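Local coordinates for protein PAN2-PAN3 deadenylation complex catalytic subunit pan2 (PDB 4CZX) that is the catalytic subunit of the PAN2-PAN3 deadenylase, which probably shortens mRNA poly(A) tails, and is represented here by its N-terminal WD40 propeller domain, at residues A[12-17]-A[54-59]; A[29-35]-A[291-297]. All blocks are in the same frame, centred on the assembly; numbering follows the deposited sequence.

Interaction 1 (A[12-17]-A[54-59]); sequences LGCVAY and FIGREL
Residues 12-16 run as an extended edge strand in the closing blade of the WD40 beta-propeller, interrupted by a classic beta bulge: L12 (phi/psi -99/-27°) and G13 both face V313 of strand 310-315. Residues 54-55 end a strand of the next blade, and the chain then folds into a type I turn from G56 to L59, closed by L59 N to G56 O at 3.1 Å; G56 has positive phi, and L59 (56/49°) is left-handed. The backbones come nearest at L12-R57 (CA-CA 5.5 Å) and G13-E58 (4.2 Å), with no direct hydrogen bond between the segments. A side chain at G13 would collide with R57 O, which instead receives a CA-H...O contact from G13 CA at 3.2 Å.

The side chains then fill the gap between the blades. L12 CB meets R57 CB at 3.8 Å. V15, chi1 p, lays CG1 over the F54 ring in a CH-pi contact 4.3 Å from its centroid, and CG1 also lies 4.1 Å from L59 CD1. F54 (chi1 m) directs its edge at the face of Y17 (chi1 t) in a T-shaped pair, centroids 5.4 Å apart and planes at 73°. The turn and strand are further joined by water 1, which accepts from C14 N at 3.2 Å and donates to E58 O at 2.7 Å.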
loop_
_atom_site.group_PDB
_atom_site.type_symbol
_atom_site.label_atom_id
_atom_site.label_comp_id
_atom_site.label_asym_id
_atom_site.label_seq_id
_atom_site.Cartn_x
_atom_site.Cartn_y
_atom_site.Cartn_z
ATOM N N LEU A 12 -20.334 -10.059 -34.385
ATOM C CA LEU A 12 -19.177 -9.329 -34.884
ATOM C C LEU A 12 -18.059 -9.217 -33.849
ATOM O O LEU A 12 -16.881 -9.100 -34.200
ATOM C CB LEU A 12 -19.608 -7.934 -35.343
ATOM C CG LEU A 12 -20.603 -7.934 -36.507
ATOM C CD1 LEU A 12 -21.182 -6.550 -36.711
ATOM C CD2 LEU A 12 -19.928 -8.434 -37.778
ATOM N N GLY A 13 -18.433 -9.254 -32.575
ATOM C CA GLY A 13 -17.463 -9.128 -31.505
ATOM C C GLY A 13 -18.061 -9.468 -30.159
ATOM O O GLY A 13 -19.274 -9.516 -29.992
ATOM N N CYS A 14 -17.190 -9.698 -29.185
ATOM C CA CYS A 14 -17.622 -10.040 -27.841
ATOM C C CYS A 14 -16.532 -9.688 -26.844
ATOM O O CYS A 14 -15.344 -9.759 -27.166
ATOM C CB CYS A 14 -17.971 -11.529 -27.747
ATOM S SG CYS A 14 -18.370 -12.101 -26.076
ATOM N N VAL A 15 -16.937 -9.308 -25.642
ATOM C CA VAL A 15 -15.977 -9.047 -24.591
ATOM C C VAL A 15 -16.604 -9.405 -23.251
ATOM O O VAL A 15 -17.813 -9.283 -23.063
ATOM C CB VAL A 15 -15.488 -7.567 -24.598
ATOM C CG1 VAL A 15 -16.598 -6.619 -24.166
ATOM C CG2 VAL A 15 -14.254 -7.404 -23.686
ATOM N N ALA A 16 -15.782 -9.899 -22.334
ATOM C CA ALA A 16 -16.217 -10.110 -20.969
ATOM C C ALA A 16 -15.899 -8.856 -20.170
ATOM O O ALA A 16 -14.740 -8.446 -20.084
ATOM C CB ALA A 16 -15.531 -11.338 -20.368
ATOM N N TYR A 17 -16.918 -8.219 -19.607
ATOM C CA TYR A 17 -16.674 -6.999 -18.838
ATOM C C TYR A 17 -17.771 -6.805 -17.797
ATOM O O TYR A 17 -18.929 -6.584 -18.152
ATOM C CB TYR A 17 -16.566 -5.755 -19.764
ATOM C CG TYR A 17 -15.926 -4.586 -19.042
ATOM C CD1 TYR A 17 -14.547 -4.518 -18.888
ATOM C CD2 TYR A 17 -16.701 -3.590 -18.460
ATOM C CE1 TYR A 17 -13.952 -3.477 -18.204
ATOM C CE2 TYR A 17 -16.123 -2.551 -17.782
ATOM C CZ TYR A 17 -14.744 -2.500 -17.654
ATOM O OH TYR A 17 -14.158 -1.475 -16.965
ATOM N N PHE A 54 -14.863 0.457 -25.616
ATOM C CA PHE A 54 -14.400 -0.523 -26.601
ATOM C C PHE A 54 -14.660 -0.053 -28.037
ATOM O O PHE A 54 -15.736 0.481 -28.335
ATOM C CB PHE A 54 -15.077 -1.867 -26.337
ATOM C CG PHE A 54 -14.827 -2.397 -24.948
ATOM C CD1 PHE A 54 -15.667 -2.059 -23.898
ATOM C CD2 PHE A 54 -13.733 -3.212 -24.692
ATOM C CE1 PHE A 54 -15.431 -2.533 -22.616
ATOM C CE2 PHE A 54 -13.486 -3.692 -23.406
ATOM C CZ PHE A 54 -14.340 -3.350 -22.371
ATOM N N ILE A 55 -13.678 -0.257 -28.921
ATOM C CA ILE A 55 -13.712 0.298 -30.280
ATOM C C ILE A 55 -14.187 -0.680 -31.331
ATOM O O ILE A 55 -13.693 -1.806 -31.415
ATOM C CB ILE A 55 -12.309 0.778 -30.751
ATOM C CG1 ILE A 55 -11.646 1.678 -29.712
ATOM C CG2 ILE A 55 -12.396 1.469 -32.112
ATOM C CD1 ILE A 55 -10.142 1.809 -29.915
ATOM N N GLY A 56 -15.131 -0.234 -32.151
ATOM C CA GLY A 56 -15.494 -0.966 -33.347
ATOM C C GLY A 56 -16.270 -2.228 -33.064
ATOM O O GLY A 56 -16.570 -2.543 -31.913
ATOM N N ARG A 57 -16.594 -2.956 -34.124
ATOM C CA ARG A 57 -17.420 -4.144 -34.012
ATOM C C ARG A 57 -16.703 -5.278 -33.286
ATOM O O ARG A 57 -17.345 -6.181 -32.762
ATOM C CB ARG A 57 -17.868 -4.609 -35.400
ATOM C CG ARG A 57 -16.738 -5.011 -36.331
ATOM C CD ARG A 57 -17.303 -5.562 -37.638
ATOM N NE ARG A 57 -16.257 -5.953 -38.579
ATOM C CZ ARG A 57 -15.604 -7.112 -38.541
ATOM N NH1 ARG A 57 -15.881 -8.007 -37.596
ATOM N NH2 ARG A 57 -14.669 -7.376 -39.449
ATOM N N GLU A 58 -15.377 -5.229 -33.246
ATOM C CA GLU A 58 -14.616 -6.289 -32.594
ATOM C C GLU A 58 -14.364 -5.979 -31.115
ATOM O O GLU A 58 -13.754 -6.775 -30.397
ATOM C CB GLU A 58 -13.300 -6.518 -33.334
ATOM C CG GLU A 58 -13.477 -6.638 -34.842
ATOM C CD GLU A 58 -12.197 -7.030 -35.550
ATOM O OE1 GLU A 58 -11.223 -7.381 -34.851
ATOM O OE2 GLU A 58 -12.165 -6.989 -36.804
ATOM N N LEU A 59 -14.846 -4.819 -30.675
ATOM C CA LEU A 59 -14.766 -4.413 -29.270
ATOM C C LEU A 59 -13.333 -4.424 -28.723
ATOM O O LEU A 59 -13.058 -4.972 -27.654
ATOM C CB LEU A 59 -15.670 -5.303 -28.417
ATOM C CG LEU A 59 -17.159 -5.196 -28.765
ATOM C CD1 LEU A 59 -18.013 -6.184 -27.953
ATOM C CD2 LEU A 59 -17.646 -3.776 -28.552
HETATM O O HOH W 1 -14.230 -9.427 -30.262
#

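Interaction 2 (A[29-35]-A[291-297]); sequences PASTIAF and LHFDVSR
F35, H292 and D294 carry most of this contact between strands 32-35 and 291-295, which run parallel (6° between their directions, closest axial approach 6.3 Å) but belong to different sheets and share no backbone-to-backbone hydrogen bond. The register pairs T32 with H292 (CA-CA 6.2 Å), A34 with D294 (5.9 Å) and F35 with S296 (5.5 Å), so side chains bridge the gap.

At the start, a classic bulge sets L291 and H292 both facing A305. H292, chi1 m, reaches across to donate from NE2 to A30 O (2.9 Å), and T32 CA sits over one face of its ring, 4.0 Å from the centroid, in a CH-pi contact. P29 CG packs on L291 CD1 at 3.6 Å, while the I33 side chain fills the space between H292 and D294, with CG1 4.1 Å from H292 CB.

D294, chi1 t, accepts the amide of F35 through OD2 (F35 N to OD2 2.8 Å), and its OD1 forms a salt bridge with R250. F35, chi1 m, turns its ring to S296, whose CB sits 3.8 Å from the ring centroid over one face; F322 meets the ring edge-to-face. R297 NH1 donates to F35 O at 3.2 Å, and water 2 joins D294 OD2 (2.7 Å), F35 O (2.8 Å) and R297 NH1 (3.1 Å).

Polar side chains from strand 291-295 and the loop after it, bonded to backbone atoms of 29-35, thus join the first and last blades of the seven-bladed WD40 propeller.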
loop_
_atom_site.group_PDB
_atom_site.type_symbol
_atom_site.label_atom_id
_atom_site.label_comp_id
_atom_site.label_asym_id
_atom_site.label_seq_id
_atom_site.Cartn_x
_atom_site.Cartn_y
_atom_site.Cartn_z
ATOM N N PRO A 29 -22.604 -8.748 -13.201
ATOM C CA PRO A 29 -22.498 -8.389 -14.623
ATOM C C PRO A 29 -22.590 -6.892 -14.854
ATOM O O PRO A 29 -22.745 -6.120 -13.905
ATOM C CB PRO A 29 -23.701 -9.103 -15.250
ATOM C CG PRO A 29 -24.718 -9.085 -14.151
ATOM C CD PRO A 29 -23.909 -9.354 -12.887
ATOM N N ALA A 30 -22.498 -6.488 -16.119
ATOM C CA ALA A 30 -22.624 -5.081 -16.478
ATOM C C ALA A 30 -23.920 -4.470 -15.930
ATOM O O ALA A 30 -24.943 -5.155 -15.800
ATOM C CB ALA A 30 -22.550 -4.918 -18.000
ATOM N N SER A 31 -23.851 -3.190 -15.582
ATOM C CA SER A 31 -24.975 -2.456 -15.014
ATOM C C SER A 31 -25.701 -1.666 -16.092
ATOM O O SER A 31 -26.881 -1.310 -15.939
ATOM C CB SER A 31 -24.486 -1.505 -13.916
ATOM O OG SER A 31 -23.560 -0.567 -14.461
ATOM N N THR A 32 -24.988 -1.367 -17.177
ATOM C CA THR A 32 -25.573 -0.627 -18.296
ATOM C C THR A 32 -24.592 -0.661 -19.473
ATOM O O THR A 32 -23.382 -0.857 -19.278
ATOM C CB THR A 32 -25.900 0.840 -17.895
ATOM O OG1 THR A 32 -26.579 1.508 -18.965
ATOM C CG2 THR A 32 -24.616 1.616 -17.550
ATOM N N ILE A 33 -25.108 -0.526 -20.691
ATOM C CA ILE A 33 -24.254 -0.316 -21.862
ATOM C C ILE A 33 -24.848 0.775 -22.742
ATOM O O ILE A 33 -26.067 0.977 -22.755
ATOM C CB ILE A 33 -24.067 -1.614 -22.701
ATOM C CG1 ILE A 33 -25.344 -1.954 -23.483
ATOM C CG2 ILE A 33 -23.639 -2.810 -21.808
ATOM C CD1 ILE A 33 -25.241 -3.243 -24.277
ATOM N N ALA A 34 -23.990 1.481 -23.475
ATOM C CA ALA A 34 -24.452 2.494 -24.432
ATOM C C ALA A 34 -23.413 2.777 -25.504
ATOM O O ALA A 34 -22.230 2.969 -25.212
ATOM C CB ALA A 34 -24.812 3.798 -23.714
ATOM N N PHE A 35 -23.868 2.807 -26.750
ATOM C CA PHE A 35 -23.059 3.295 -27.854
ATOM C C PHE A 35 -22.775 4.781 -27.715
ATOM O O PHE A 35 -23.691 5.566 -27.496
ATOM C CB PHE A 35 -23.771 3.036 -29.182
ATOM C CG PHE A 35 -23.653 1.626 -29.666
ATOM C CD1 PHE A 35 -22.475 1.181 -30.249
ATOM C CD2 PHE A 35 -24.724 0.749 -29.561
ATOM C CE1 PHE A 35 -22.361 -0.116 -30.707
ATOM C CE2 PHE A 35 -24.623 -0.548 -30.021
ATOM C CZ PHE A 35 -23.439 -0.985 -30.592
ATOM N N LEU A 291 -29.437 -8.790 -20.279
ATOM C CA LEU A 291 -29.758 -7.774 -19.271
ATOM C C LEU A 291 -29.813 -6.353 -19.817
ATOM O O LEU A 291 -30.514 -5.501 -19.261
ATOM C CB LEU A 291 -28.731 -7.797 -18.140
ATOM C CG LEU A 291 -28.725 -9.015 -17.221
ATOM C CD1 LEU A 291 -27.678 -8.806 -16.147
ATOM C CD2 LEU A 291 -30.096 -9.244 -16.603
ATOM N N HIS A 292 -29.023 -6.082 -20.857
ATOM C CA HIS A 292 -28.978 -4.744 -21.454
ATOM C C HIS A 292 -28.838 -4.814 -22.958
ATOM O O HIS A 292 -28.317 -5.786 -23.505
ATOM C CB HIS A 292 -27.820 -3.902 -20.872
ATOM C CG HIS A 292 -27.739 -3.946 -19.383
ATOM N ND1 HIS A 292 -28.612 -3.258 -18.568
ATOM C CD2 HIS A 292 -26.883 -4.598 -18.560
ATOM C CE1 HIS A 292 -28.322 -3.520 -17.303
ATOM N NE2 HIS A 292 -27.269 -4.319 -17.271
ATOM N N PHE A 293 -29.294 -3.751 -23.609
ATOM C CA PHE A 293 -29.348 -3.666 -25.062
ATOM C C PHE A 293 -29.167 -2.219 -25.523
ATOM O O PHE A 293 -29.668 -1.292 -24.884
ATOM C CB PHE A 293 -30.687 -4.228 -25.579
ATOM C CG PHE A 293 -30.884 -4.054 -27.050
ATOM C CD1 PHE A 293 -30.105 -4.765 -27.951
ATOM C CD2 PHE A 293 -31.845 -3.179 -27.538
ATOM C CE1 PHE A 293 -30.284 -4.616 -29.312
ATOM C CE2 PHE A 293 -32.029 -3.020 -28.908
ATOM C CZ PHE A 293 -31.241 -3.733 -29.791
ATOM N N ASP A 294 -28.446 -2.015 -26.621
ATOM C CA ASP A 294 -28.457 -0.712 -27.280
ATOM C C ASP A 294 -28.226 -0.873 -28.778
ATOM O O ASP A 294 -27.759 -1.921 -29.241
ATOM C CB ASP A 294 -27.389 0.230 -26.666
ATOM C CG ASP A 294 -27.644 1.697 -26.984
ATOM O OD1 ASP A 294 -28.804 2.051 -27.319
ATOM O OD2 ASP A 294 -26.679 2.499 -26.913
ATOM N N VAL A 295 -28.559 0.176 -29.526
ATOM C CA VAL A 295 -28.311 0.238 -30.965
ATOM C C VAL A 295 -27.457 1.474 -31.265
ATOM O O VAL A 295 -27.595 2.498 -30.602
ATOM C CB VAL A 295 -29.628 0.292 -31.777
ATOM C CG1 VAL A 295 -30.414 1.566 -31.455
ATOM C CG2 VAL A 295 -29.348 0.203 -33.272
ATOM N N SER A 296 -26.551 1.365 -32.229
ATOM C CA SER A 296 -25.676 2.491 -32.595
ATOM C C SER A 296 -26.427 3.588 -33.350
ATOM O O SER A 296 -27.535 3.361 -33.840
ATOM C CB SER A 296 -24.506 1.997 -33.440
ATOM O OG SER A 296 -24.930 1.622 -34.744
ATOM N N ARG A 297 -25.810 4.765 -33.479
ATOM C CA ARG A 297 -26.457 5.902 -34.148
ATOM C C ARG A 297 -26.821 5.613 -35.598
ATOM O O ARG A 297 -27.806 6.147 -36.116
ATOM C CB ARG A 297 -25.559 7.143 -34.096
ATOM C CG ARG A 297 -25.318 7.711 -32.698
ATOM C CD ARG A 297 -26.619 8.100 -32.008
ATOM N NE ARG A 297 -26.403 8.657 -30.670
ATOM C CZ ARG A 297 -26.030 7.946 -29.604
ATOM N NH1 ARG A 297 -25.803 6.641 -29.711
ATOM N NH2 ARG A 297 -25.868 8.545 -28.428
HETATM O O HOH W 2 -26.385 5.183 -27.024
#

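Both interactions join the same two blades, the closing one (strands 10-16, 310-315, 302-306 and 290-295) and the first WD repeat blade. The centre of interaction 1, at the rim, lies about 18 Å from the centre of the chain, that of interaction 2 about 6 Å from it, close to the propeller axis; the two centres are 12 Å apart. They touch where Y17 O packs on A30 CB at 4.0 Å. I44 contributes to both, meeting Y17 and F54 as well as A30 and I33. Strand 10-16, from the N-terminal end, completes the blade built from the C-terminal strands: this is the propeller's Velcro closure. The metal-dependent exonuclease domain lies outside this fragment.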